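Long-range contacts in Pre-mRNA-processing-splicing factor 8 (Cryptococcus neoformans var. grubii serotype A, PDB 6MX6), which contains an intein, a Hint-fold element that probably excises itself from the host splicing factor and joins the flanking protein segments: residues G47-Y52 against T152-F157; L51-T56 against E146-P151. One frame throughout, in Å; residues are numbered along the deposited sequence.

Interaction 1: residues G47-Y52 against T152-F157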
ATOM      1  N   GLY A  47     -12.955   4.858   8.720  1.00 19.60           N
ATOM      2  CA  GLY A  47     -14.279   4.758   8.140  1.00 21.53           C
ATOM      3  C   GLY A  47     -14.608   3.313   7.856  1.00 19.30           C
ATOM      4  O   GLY A  47     -13.918   2.408   8.316  1.00 17.05           O
ATOM      5  N   GLU A  48     -15.681   3.116   7.090  1.00 17.35           N
ATOM      6  CA  GLU A  48     -16.160   1.780   6.759  1.00 17.89           C
ATOM      7  C   GLU A  48     -16.770   1.807   5.368  1.00 23.01           C
ATOM      8  O   GLU A  48     -17.681   2.599   5.117  1.00 21.67           O
ATOM      9  CB  GLU A  48     -17.196   1.299   7.779  1.00 24.81           C
ATOM     10  CG  GLU A  48     -17.759  -0.066   7.458  1.00 31.10           C
ATOM     11  CD  GLU A  48     -18.454  -0.715   8.640  1.00 45.83           C
ATOM     12  OE1 GLU A  48     -18.494  -0.102   9.728  1.00 42.99           O
ATOM     13  OE2 GLU A  48     -18.958  -1.847   8.476  1.00 55.46           O
ATOM     14  N   GLU A  49     -16.287   0.944   4.476  1.00 16.60           N
ATOM     15  CA  GLU A  49     -16.848   0.931   3.128  1.00 19.52           C
ATOM     16  C   GLU A  49     -16.397  -0.331   2.411  1.00 17.03           C
ATOM     17  O   GLU A  49     -15.551  -1.080   2.903  1.00 15.28           O
ATOM     18  CB  GLU A  49     -16.442   2.173   2.326  1.00 21.47           C
ATOM     19  CG  GLU A  49     -14.964   2.272   2.028  1.00 23.86           C
ATOM     20  CD  GLU A  49     -14.564   3.662   1.568  1.00 38.62           C
ATOM     21  OE1 GLU A  49     -14.066   3.801   0.425  1.00 34.45           O
ATOM     22  OE2 GLU A  49     -14.761   4.618   2.348  1.00 46.57           O
ATOM     23  N   ARG A  50     -16.986  -0.561   1.239  1.00 16.57           N
ATOM     24  CA  ARG A  50     -16.540  -1.665   0.396  1.00 14.77           C
ATOM     25  C   ARG A  50     -15.160  -1.354  -0.161  1.00 15.06           C
ATOM     26  O   ARG A  50     -14.985  -0.375  -0.889  1.00 18.14           O
ATOM     27  CB  ARG A  50     -17.540  -1.905  -0.734  1.00 16.12           C
ATOM     28  CG  ARG A  50     -18.840  -2.492  -0.229  1.00 20.60           C
ATOM     29  CD  ARG A  50     -19.916  -2.449  -1.289  1.00 14.24           C
ATOM     30  NE  ARG A  50     -19.695  -3.471  -2.313  1.00 16.50           N
ATOM     31  CZ  ARG A  50     -20.545  -3.732  -3.300  1.00 16.92           C
ATOM     32  NH1 ARG A  50     -21.684  -3.063  -3.393  1.00 16.19           N
ATOM     33  NH2 ARG A  50     -20.263  -4.682  -4.182  1.00 19.42           N
ATOM     34  N   LEU A  51     -14.185  -2.198   0.162  1.00 13.25           N
ATOM     35  CA  LEU A  51     -12.802  -1.972  -0.227  1.00 11.68           C
ATOM     36  C   LEU A  51     -12.458  -2.793  -1.466  1.00 14.46           C
ATOM     37  O   LEU A  51     -13.213  -3.661  -1.903  1.00 18.27           O
ATOM     38  CB  LEU A  51     -11.865  -2.330   0.929  1.00 15.49           C
ATOM     39  CG  LEU A  51     -12.178  -1.613   2.244  1.00 18.78           C
ATOM     40  CD1 LEU A  51     -11.208  -2.062   3.346  1.00 17.64           C
ATOM     41  CD2 LEU A  51     -12.087  -0.116   2.025  1.00 21.29           C
ATOM     42  N   TYR A  52     -11.286  -2.516  -2.021  1.00 13.47           N
ATOM     43  CA  TYR A  52     -10.741  -3.297  -3.119  1.00 12.84           C
ATOM     44  C   TYR A  52      -9.702  -4.255  -2.568  1.00 16.66           C
ATOM     45  O   TYR A  52      -8.853  -3.851  -1.769  1.00 14.76           O
ATOM     46  CB  TYR A  52     -10.101  -2.397  -4.172  1.00 14.29           C
ATOM     47  CG  TYR A  52     -11.138  -1.775  -5.056  1.00 15.01           C
ATOM     48  CD1 TYR A  52     -11.800  -0.617  -4.671  1.00 19.35           C
ATOM     49  CD2 TYR A  52     -11.488  -2.369  -6.247  1.00 17.81           C
ATOM     50  CE1 TYR A  52     -12.774  -0.056  -5.477  1.00 19.82           C
ATOM     51  CE2 TYR A  52     -12.456  -1.822  -7.061  1.00 18.20           C
ATOM     52  CZ  TYR A  52     -13.092  -0.667  -6.676  1.00 18.23           C
ATOM     53  OH  TYR A  52     -14.051  -0.140  -7.499  1.00 29.71           O
ATOM     54  N   THR A 152     -16.111  -2.979   5.044  1.00 15.79           N
ATOM     55  CA  THR A 152     -15.264  -3.307   6.178  1.00 17.81           C
ATOM     56  C   THR A 152     -14.575  -2.036   6.652  1.00 14.29           C
ATOM     57  O   THR A 152     -14.509  -1.033   5.936  1.00 14.66           O
ATOM     58  CB  THR A 152     -14.222  -4.395   5.845  1.00 24.03           C
ATOM     59  OG1 THR A 152     -13.346  -3.933   4.814  1.00 19.80           O
ATOM     60  CG2 THR A 152     -14.901  -5.691   5.376  1.00 23.77           C
ATOM     61  N   LYS A 153     -14.065  -2.091   7.884  1.00 17.63           N
ATOM     62  CA  LYS A 153     -13.465  -0.917   8.493  1.00 17.34           C
ATOM     63  C   LYS A 153     -12.064  -0.688   7.956  1.00 16.83           C
ATOM     64  O   LYS A 153     -11.304  -1.636   7.728  1.00 18.31           O
ATOM     65  CB  LYS A 153     -13.408  -1.069  10.017  1.00 22.80           C
ATOM     66  CG  LYS A 153     -14.772  -1.057  10.665  1.00 24.29           C
ATOM     67  CD  LYS A 153     -14.666  -1.256  12.182  1.00 34.09           C
ATOM     68  CE  LYS A 153     -16.043  -1.199  12.827  1.00 40.21           C
ATOM     69  NZ  LYS A 153     -15.966  -1.029  14.304  1.00 60.77           N
ATOM     70  N   TRP A 154     -11.725   0.579   7.772  1.00 16.97           N
ATOM     71  CA  TRP A 154     -10.421   0.995   7.298  1.00 14.21           C
ATOM     72  C   TRP A 154      -9.910   2.142   8.160  1.00 21.65           C
ATOM     73  O   TRP A 154     -10.685   2.860   8.812  1.00 21.66           O
ATOM     74  CB  TRP A 154     -10.465   1.444   5.825  1.00 16.26           C
ATOM     75  CG  TRP A 154     -11.446   2.557   5.538  1.00 17.22           C
ATOM     76  CD1 TRP A 154     -12.716   2.419   5.069  1.00 17.32           C
ATOM     77  CD2 TRP A 154     -11.233   3.973   5.697  1.00 20.13           C
ATOM     78  NE1 TRP A 154     -13.306   3.653   4.911  1.00 22.35           N
ATOM     79  CE2 TRP A 154     -12.416   4.621   5.289  1.00 21.51           C
ATOM     80  CE3 TRP A 154     -10.161   4.751   6.141  1.00 25.79           C
ATOM     81  CZ2 TRP A 154     -12.558   6.013   5.319  1.00 28.63           C
ATOM     82  CZ3 TRP A 154     -10.301   6.131   6.163  1.00 24.79           C
ATOM     83  CH2 TRP A 154     -11.489   6.746   5.756  1.00 24.30           C
ATOM     84  N   SER A 155      -8.591   2.326   8.102  1.00 17.70           N
ATOM     85  CA  SER A 155      -7.895   3.401   8.792  1.00 20.01           C
ATOM     86  C   SER A 155      -6.886   4.016   7.837  1.00 24.89           C
ATOM     87  O   SER A 155      -6.259   3.313   7.033  1.00 19.75           O
ATOM     88  CB  SER A 155      -7.201   2.894  10.062  1.00 20.43           C
ATOM     89  OG  SER A 155      -8.130   2.274  10.939  1.00 23.51           O
ATOM     90  N   GLY A 156      -6.751   5.339   7.917  1.00 17.72           N
ATOM     91  CA  GLY A 156      -5.825   6.060   7.072  1.00 21.89           C
ATOM     92  C   GLY A 156      -5.088   7.118   7.873  1.00 24.81           C
ATOM     93  O   GLY A 156      -5.468   7.457   8.993  1.00 22.44           O
ATOM     94  N   PHE A 157      -4.013   7.619   7.279  1.00 23.97           N
ATOM     95  CA  PHE A 157      -3.220   8.695   7.858  1.00 21.89           C
ATOM     96  C   PHE A 157      -2.313   9.227   6.762  1.00 29.23           C
ATOM     97  O   PHE A 157      -2.170   8.619   5.699  1.00 28.22           O
ATOM     98  CB  PHE A 157      -2.414   8.240   9.086  1.00 26.76           C
ATOM     99  CG  PHE A 157      -1.680   6.934   8.898  1.00 26.33           C
ATOM    100  CD1 PHE A 157      -0.594   6.848   8.044  1.00 25.84           C
ATOM    101  CD2 PHE A 157      -2.063   5.802   9.601  1.00 23.31           C
ATOM    102  CE1 PHE A 157       0.090   5.650   7.882  1.00 25.48           C
ATOM    103  CE2 PHE A 157      -1.390   4.597   9.437  1.00 25.15           C
ATOM    104  CZ  PHE A 157      -0.312   4.526   8.578  1.00 32.61           C
TER
HETATM  105  O   HOH W   1     -14.635  -4.469   2.089  1.00 17.59           O
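G47 pairs with W154, and E49 with T152, as antiparallel hydrogen-bonded pairs that flank the non-hydrogen-bonded pair E48–K153. Strand 47-49 and strand 152-157 run 135° apart, well short of exactly antiparallel, with axes 4.5 Å apart at closest approach. G47 N gives to W154 O, and W154 N returns the bond to G47 O at 2.9 Å; E49 and T152 exchange a second such pair.

The W154 indole folds back across its partner strand. Its CG lies between the backbone N and the carbonyl carbon (chi1 57°), and one ring face rests on the G47 backbone, whose CA makes a CH-pi contact 3.7 Å from the centroid of the five-membered ring. Glycine suits the place, because a CB here would run into the ring. E49 reaches the same indole with its carboxylate plane nearly perpendicular to the ring; OE2 takes a weak, bent hydrogen bond from W154 NE1 at 3.1 Å. L51 CD2 touches W154 CD1 at 4.0 Å, while L51 CD1 packs against T152 OG1, a hydroxyl that also bonds Q7 and a water held by L51 N.

Strand 152-159 lies between strands 6-7 and 38-49 in an antiparallel sheet. W154 also touches V45 of strand 38-49, and the K153 backbone hydrogen-bonds with N8.

Interaction 2: residues L51-T56 against E146-P151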
ATOM      1  N   LEU A  51     -14.185  -2.198   0.162  1.00 13.25           N
ATOM      2  CA  LEU A  51     -12.802  -1.972  -0.227  1.00 11.68           C
ATOM      3  C   LEU A  51     -12.458  -2.793  -1.466  1.00 14.46           C
ATOM      4  O   LEU A  51     -13.213  -3.661  -1.903  1.00 18.27           O
ATOM      5  CB  LEU A  51     -11.865  -2.330   0.929  1.00 15.49           C
ATOM      6  CG  LEU A  51     -12.178  -1.613   2.244  1.00 18.78           C
ATOM      7  CD1 LEU A  51     -11.208  -2.062   3.346  1.00 17.64           C
ATOM      8  CD2 LEU A  51     -12.087  -0.116   2.025  1.00 21.29           C
ATOM      9  N   TYR A  52     -11.286  -2.516  -2.021  1.00 13.47           N
ATOM     10  CA  TYR A  52     -10.741  -3.297  -3.119  1.00 12.84           C
ATOM     11  C   TYR A  52      -9.702  -4.255  -2.568  1.00 16.66           C
ATOM     12  O   TYR A  52      -8.853  -3.851  -1.769  1.00 14.76           O
ATOM     13  CB  TYR A  52     -10.101  -2.397  -4.172  1.00 14.29           C
ATOM     14  CG  TYR A  52     -11.138  -1.775  -5.056  1.00 15.01           C
ATOM     15  CD1 TYR A  52     -11.800  -0.617  -4.671  1.00 19.35           C
ATOM     16  CD2 TYR A  52     -11.488  -2.369  -6.247  1.00 17.81           C
ATOM     17  CE1 TYR A  52     -12.774  -0.056  -5.477  1.00 19.82           C
ATOM     18  CE2 TYR A  52     -12.456  -1.822  -7.061  1.00 18.20           C
ATOM     19  CZ  TYR A  52     -13.092  -0.667  -6.676  1.00 18.23           C
ATOM     20  OH  TYR A  52     -14.051  -0.140  -7.499  1.00 29.71           O
ATOM     21  N   ARG A  53      -9.776  -5.512  -3.002  1.00 14.43           N
ATOM     22  CA  ARG A  53      -8.798  -6.536  -2.651  1.00 12.61           C
ATOM     23  C   ARG A  53      -7.856  -6.739  -3.831  1.00 16.28           C
ATOM     24  O   ARG A  53      -8.304  -7.040  -4.945  1.00 14.08           O
ATOM     25  CB  ARG A  53      -9.493  -7.851  -2.285  1.00 13.94           C
ATOM     26  CG  ARG A  53      -8.513  -8.988  -1.947  1.00 16.18           C
ATOM     27  CD  ARG A  53      -9.227 -10.246  -1.480  1.00 19.17           C
ATOM     28  NE  ARG A  53     -10.007  -9.960  -0.282  1.00 19.16           N
ATOM     29  CZ  ARG A  53      -9.534 -10.047   0.955  1.00 21.90           C
ATOM     30  NH1 ARG A  53      -8.288 -10.463   1.168  1.00 17.68           N
ATOM     31  NH2 ARG A  53     -10.314  -9.731   1.988  1.00 24.61           N
ATOM     32  N   ILE A  54      -6.559  -6.577  -3.581  1.00 16.81           N
ATOM     33  CA  ILE A  54      -5.509  -6.783  -4.569  1.00 17.62           C
ATOM     34  C   ILE A  54      -4.770  -8.056  -4.198  1.00 15.81           C
ATOM     35  O   ILE A  54      -4.239  -8.175  -3.081  1.00 17.39           O
ATOM     36  CB  ILE A  54      -4.545  -5.588  -4.631  1.00 18.95           C
ATOM     37  CG1 ILE A  54      -5.321  -4.318  -4.958  1.00 19.40           C
ATOM     38  CG2 ILE A  54      -3.455  -5.844  -5.681  1.00 21.56           C
ATOM     39  CD1 ILE A  54      -4.532  -3.031  -4.738  1.00 23.70           C
ATOM     40  N   LYS A  55      -4.745  -9.010  -5.132  1.00 15.17           N
ATOM     41  CA  LYS A  55      -4.019 -10.266  -4.982  1.00 16.48           C
ATOM     42  C   LYS A  55      -2.887 -10.329  -5.994  1.00 15.93           C
ATOM     43  O   LYS A  55      -3.078 -10.003  -7.174  1.00 18.16           O
ATOM     44  CB  LYS A  55      -4.932 -11.478  -5.204  1.00 17.67           C
ATOM     45  CG  LYS A  55      -6.078 -11.639  -4.214  1.00 25.58           C
ATOM     46  CD  LYS A  55      -6.881 -12.883  -4.563  1.00 36.58           C
ATOM     47  CE  LYS A  55      -7.467 -13.550  -3.330  1.00 33.25           C
ATOM     48  NZ  LYS A  55      -6.418 -13.984  -2.379  1.00 32.55           N
ATOM     49  N   THR A  56      -1.732 -10.809  -5.532  1.00 15.00           N
ATOM     50  CA  THR A  56      -0.553 -10.966  -6.367  1.00 17.12           C
ATOM     51  C   THR A  56      -0.381 -12.427  -6.772  1.00 20.98           C
ATOM     52  O   THR A  56      -0.906 -13.341  -6.134  1.00 17.78           O
ATOM     53  CB  THR A  56       0.701 -10.471  -5.634  1.00 19.95           C
ATOM     54  OG1 THR A  56       0.804 -11.109  -4.354  1.00 21.43           O
ATOM     55  CG2 THR A  56       0.638  -8.943  -5.438  1.00 21.94           C
ATOM     56  N   GLU A 146     -10.283  -6.580  -7.137  1.00 15.57           N
ATOM     57  CA  GLU A 146     -11.736  -6.714  -7.187  1.00 17.84           C
ATOM     58  C   GLU A 146     -12.380  -5.933  -6.061  1.00 16.78           C
ATOM     59  O   GLU A 146     -11.854  -5.895  -4.953  1.00 15.46           O
ATOM     60  CB  GLU A 146     -12.174  -8.183  -7.082  1.00 28.08           C
ATOM     61  CG  GLU A 146     -11.720  -9.101  -8.224  1.00 25.51           C
ATOM     62  CD  GLU A 146     -12.399  -8.778  -9.552  1.00 42.83           C
ATOM     63  OE1 GLU A 146     -13.401  -8.031  -9.558  1.00 41.18           O
ATOM     64  OE2 GLU A 146     -11.929  -9.280 -10.594  1.00 44.92           O
ATOM     65  N   LEU A 147     -13.543  -5.347  -6.338  1.00 14.91           N
ATOM     66  CA  LEU A 147     -14.310  -4.694  -5.287  1.00 14.76           C
ATOM     67  C   LEU A 147     -14.955  -5.746  -4.397  1.00 20.05           C
ATOM     68  O   LEU A 147     -15.554  -6.708  -4.891  1.00 19.23           O
ATOM     69  CB  LEU A 147     -15.380  -3.789  -5.903  1.00 17.66           C
ATOM     70  CG  LEU A 147     -16.317  -3.059  -4.936  1.00 16.83           C
ATOM     71  CD1 LEU A 147     -15.599  -1.927  -4.230  1.00 18.88           C
ATOM     72  CD2 LEU A 147     -17.534  -2.531  -5.687  1.00 19.81           C
ATOM     73  N   GLU A 148     -14.825  -5.576  -3.085  1.00 14.23           N
ATOM     74  CA  GLU A 148     -15.433  -6.510  -2.150  1.00 16.64           C
ATOM     75  C   GLU A 148     -16.925  -6.246  -2.007  1.00 20.23           C
ATOM     76  O   GLU A 148     -17.401  -5.120  -2.170  1.00 16.40           O
ATOM     77  CB  GLU A 148     -14.754  -6.420  -0.793  1.00 19.42           C
ATOM     78  CG  GLU A 148     -13.332  -6.883  -0.835  1.00 19.02           C
ATOM     79  CD  GLU A 148     -12.899  -7.399   0.495  1.00 32.08           C
ATOM     80  OE1 GLU A 148     -13.102  -6.661   1.480  1.00 24.88           O
ATOM     81  OE2 GLU A 148     -12.383  -8.538   0.560  1.00 32.01           O
ATOM     82  N   GLU A 149     -17.671  -7.303  -1.698  1.00 21.08           N
ATOM     83  CA  GLU A 149     -19.121  -7.190  -1.755  1.00 20.44           C
ATOM     84  C   GLU A 149     -19.751  -6.685  -0.463  1.00 19.15           C
ATOM     85  O   GLU A 149     -20.957  -6.416  -0.454  1.00 19.87           O
ATOM     86  CB  GLU A 149     -19.747  -8.532  -2.120  1.00 34.27           C
ATOM     87  CG  GLU A 149     -19.564  -9.589  -1.075  1.00 33.71           C
ATOM     88  CD  GLU A 149     -20.182 -10.893  -1.506  1.00 46.84           C
ATOM     89  OE1 GLU A 149     -21.403 -10.912  -1.802  1.00 46.33           O
ATOM     90  OE2 GLU A 149     -19.432 -11.887  -1.578  1.00 31.82           O
ATOM     91  N   GLU A 150     -18.985  -6.552   0.614  1.00 18.59           N
ATOM     92  CA  GLU A 150     -19.515  -6.026   1.866  1.00 19.42           C
ATOM     93  C   GLU A 150     -18.534  -5.034   2.454  1.00 20.65           C
ATOM     94  O   GLU A 150     -17.315  -5.177   2.277  1.00 18.36           O
ATOM     95  CB  GLU A 150     -19.789  -7.152   2.880  1.00 16.96           C
ATOM     96  CG  GLU A 150     -20.951  -8.066   2.498  1.00 21.01           C
ATOM     97  CD  GLU A 150     -22.337  -7.499   2.837  1.00 31.61           C
ATOM     98  OE1 GLU A 150     -22.486  -6.272   3.063  1.00 27.08           O
ATOM     99  OE2 GLU A 150     -23.298  -8.297   2.870  1.00 28.76           O
ATOM    100  N   PRO A 151     -19.022  -4.013   3.171  1.00 17.12           N
ATOM    101  CA  PRO A 151     -18.131  -2.997   3.731  1.00 18.22           C
ATOM    102  C   PRO A 151     -17.311  -3.533   4.890  1.00 18.17           C
ATOM    103  O   PRO A 151     -17.755  -4.400   5.647  1.00 18.59           O
ATOM    104  CB  PRO A 151     -19.085  -1.900   4.220  1.00 21.83           C
ATOM    105  CG  PRO A 151     -20.434  -2.267   3.715  1.00 29.77           C
ATOM    106  CD  PRO A 151     -20.436  -3.742   3.488  1.00 17.78           C
TER
HETATM  107  O   HOH W   1     -14.635  -4.469   2.089  1.00 17.59           O
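Y52 and L147 form an antiparallel non-hydrogen-bonded pair beside the hydrogen-bonded pair R53–E146, zipping strand 52-56 to strand 139-147, its neighbour in the second antiparallel sheet, and E148 N gives a nearly straight 2.8 Å bond to L51 O. L147 extends over one face of the Y52 ring. Its CD1 sits 3.9 Å from the ring centroid in a CH-pi contact, displaced toward the rim and nearest CE1, while its CB approaches CE2 and CZ. A branched aliphatic chain suits this place, since its methyl can lie on the flat aromatic surface.

On the other face of the sheet R53 meets E148. R53 CG is anti to the backbone N (chi1 178°), and a bend at chi3 (-60°) brings NE toward the glutamate; the guanidinium is gripped side-on, through NE and NH2. Both give to E148 OE2, at 2.9 Å and 2.8 Å, with the oxygen close to the guanidinium plane. Both nitrogens approach from the same side of the carboxylate plane. E148 OE1 instead takes a bond from a water that also joins L51 N and E150 O.

R53 NH1 is engaged by D62, so the guanidinium is shared between two acids. This double salt bridge should favour the ionised carboxylate of E148 and restrict rotation of the guanidinium.

In the fold
Interactions 1 and 2 follow one another along two chain segments that pass from one antiparallel sheet to the next: strand 38-49 leads into 52-56, and strand 139-147 into 152-159. Their centres lie 11 Å apart, and both ranges include L51 and Y52, of which L51 makes contacts in each. Between them, R50 NE probably bonds E148 O at 2.8 Å, and P151 CB packs 3.6 Å from E49 C. They also share one water. The paired crossing thus joins the two sheets of this Hint-type intein. W154 touches C5, the first modelled residue, near the probable N-terminal splice junction.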